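Local coordinates for anti-sigma-factor antagonist (STAS) domain protein (Moorella thermoacetica, PDB 3ZXN), which is an RsbS-type STAS domain protein that probably serves as a scaffold component of the stressosome, a bacterial signalling complex that probably controls secondary messenger signalling, at residues A[62-67]-A[78-83]. The protein carries 1 engineered substitution. Residues are numbered along the deposited sequence; the frame is centred on the assembly and turned at random.
Sequences RVLIEI and FVLTGI
Within the beta-alpha-beta unit of the STAS fold, helix 58-74 packs on strand 78-81, the strand that follows it. Leu64 and Ile67, one helical turn apart, meet Leu80 and Phe78 on the strand. Leu64 CD2 touches Leu80 CD1 at 4.0 Å, methyl against methyl. The two leucine side chains cross at about a right angle. With CG anti to the backbone N (chi1 -176°), Leu80 extends CD1 toward the helix. The second pair is slightly looser: Ile67 CG2 lies 4.3 Å from Phe78 CZ. This methyl comes obliquely to the ring, above its plane and displaced toward the rim. Both pairs are apolar, and no hydrogen bond joins the segments. The backbones stay well apart, with 8.9 Å between Leu64 CA and Leu80 CA, and the side chains reach across the space between helix and strand. Around this buried contact, Ile67 also packs on Leu34 of helix 25-38, and Phe78 on Leu46 and Ile48 of strand 45-49. Leu80 touches Leu96 and Met101, while its backbone pairs with strand 102-104.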
# COMPACT_ATOMS: atom_id res chain seq x y z
N ARG A 62 -1.61 -10.62 3.95
CA ARG A 62 -1.83 -10.34 5.36
C ARG A 62 -1.15 -9.04 5.76
O ARG A 62 -1.69 -8.26 6.53
CB ARG A 62 -1.38 -11.51 6.24
CG ARG A 62 -2.35 -12.69 6.21
CD ARG A 62 -1.67 -14.04 6.51
NE ARG A 62 -1.32 -14.20 7.92
CZ ARG A 62 -0.07 -14.25 8.38
NH1 ARG A 62 0.96 -14.16 7.54
NH2 ARG A 62 0.15 -14.40 9.68
N VAL A 63 0.04 -8.80 5.21
CA VAL A 63 0.72 -7.53 5.39
C VAL A 63 -0.11 -6.34 4.86
O VAL A 63 -0.23 -5.31 5.53
CB VAL A 63 2.09 -7.54 4.71
CG1 VAL A 63 2.57 -6.13 4.45
CG2 VAL A 63 3.09 -8.33 5.56
N LEU A 64 -0.69 -6.51 3.67
CA LEU A 64 -1.57 -5.48 3.12
C LEU A 64 -2.84 -5.29 3.95
O LEU A 64 -3.30 -4.16 4.10
CB LEU A 64 -1.92 -5.78 1.66
CG LEU A 64 -0.74 -5.71 0.69
CD1 LEU A 64 -1.17 -6.14 -0.71
CD2 LEU A 64 -0.15 -4.30 0.66
N ILE A 65 -3.40 -6.37 4.48
CA ILE A 65 -4.56 -6.20 5.36
C ILE A 65 -4.19 -5.43 6.63
O ILE A 65 -4.96 -4.58 7.09
CB ILE A 65 -5.26 -7.56 5.71
CG1 ILE A 65 -5.80 -8.23 4.45
CG2 ILE A 65 -6.39 -7.34 6.70
CD1 ILE A 65 -6.25 -9.69 4.66
N GLU A 66 -3.03 -5.72 7.21
CA GLU A 66 -2.62 -5.04 8.44
C GLU A 66 -2.32 -3.56 8.19
O GLU A 66 -2.77 -2.69 8.92
CB GLU A 66 -1.44 -5.75 9.09
CG GLU A 66 -1.80 -7.14 9.62
CD GLU A 66 -0.60 -7.91 10.14
OE1 GLU A 66 0.41 -7.27 10.50
OE2 GLU A 66 -0.67 -9.15 10.17
N ILE A 67 -1.56 -3.28 7.14
CA ILE A 67 -1.28 -1.88 6.80
C ILE A 67 -2.58 -1.11 6.57
O ILE A 67 -2.75 0.00 7.07
CB ILE A 67 -0.37 -1.79 5.56
CG1 ILE A 67 1.03 -2.33 5.91
CG2 ILE A 67 -0.31 -0.34 5.03
CD1 ILE A 67 1.92 -2.62 4.69
N PHE A 78 -5.21 5.95 2.26
CA PHE A 78 -4.37 4.87 1.74
C PHE A 78 -4.92 4.40 0.40
O PHE A 78 -6.10 4.12 0.29
CB PHE A 78 -4.38 3.70 2.75
CG PHE A 78 -3.74 2.44 2.24
CD1 PHE A 78 -2.45 2.45 1.73
CD2 PHE A 78 -4.41 1.23 2.30
CE1 PHE A 78 -1.86 1.27 1.26
CE2 PHE A 78 -3.81 0.05 1.86
CZ PHE A 78 -2.54 0.08 1.33
N VAL A 79 -4.05 4.32 -0.61
CA VAL A 79 -4.45 3.77 -1.90
C VAL A 79 -3.47 2.68 -2.35
O VAL A 79 -2.26 2.82 -2.22
CB VAL A 79 -4.63 4.88 -2.99
CG1 VAL A 79 -3.33 5.61 -3.24
CG2 VAL A 79 -5.20 4.31 -4.30
N LEU A 80 -4.03 1.57 -2.83
CA LEU A 80 -3.25 0.43 -3.31
C LEU A 80 -3.32 0.47 -4.84
O LEU A 80 -4.41 0.64 -5.39
CB LEU A 80 -3.85 -0.88 -2.81
CG LEU A 80 -3.11 -2.18 -3.14
CD1 LEU A 80 -1.76 -2.23 -2.42
CD2 LEU A 80 -3.96 -3.41 -2.79
N THR A 81 -2.17 0.33 -5.50
CA THR A 81 -2.11 0.53 -6.95
C THR A 81 -1.38 -0.60 -7.68
O THR A 81 -0.62 -1.36 -7.06
CB THR A 81 -1.43 1.91 -7.33
OG1 THR A 81 -0.03 1.88 -7.04
CG2 THR A 81 -2.07 3.08 -6.58
N GLY A 82 -1.63 -0.71 -8.99
CA GLY A 82 -0.96 -1.69 -9.84
C GLY A 82 -1.46 -3.11 -9.64
O GLY A 82 -0.67 -4.04 -9.50
N ILE A 83 -2.79 -3.28 -9.62
CA ILE A 83 -3.43 -4.57 -9.33
C ILE A 83 -4.07 -5.18 -10.59
O ILE A 83 -5.16 -4.78 -11.00
CB ILE A 83 -4.54 -4.41 -8.30
CG1 ILE A 83 -4.02 -3.69 -7.04
CG2 ILE A 83 -5.15 -5.77 -7.96
CD1 ILE A 83 -5.12 -3.24 -6.11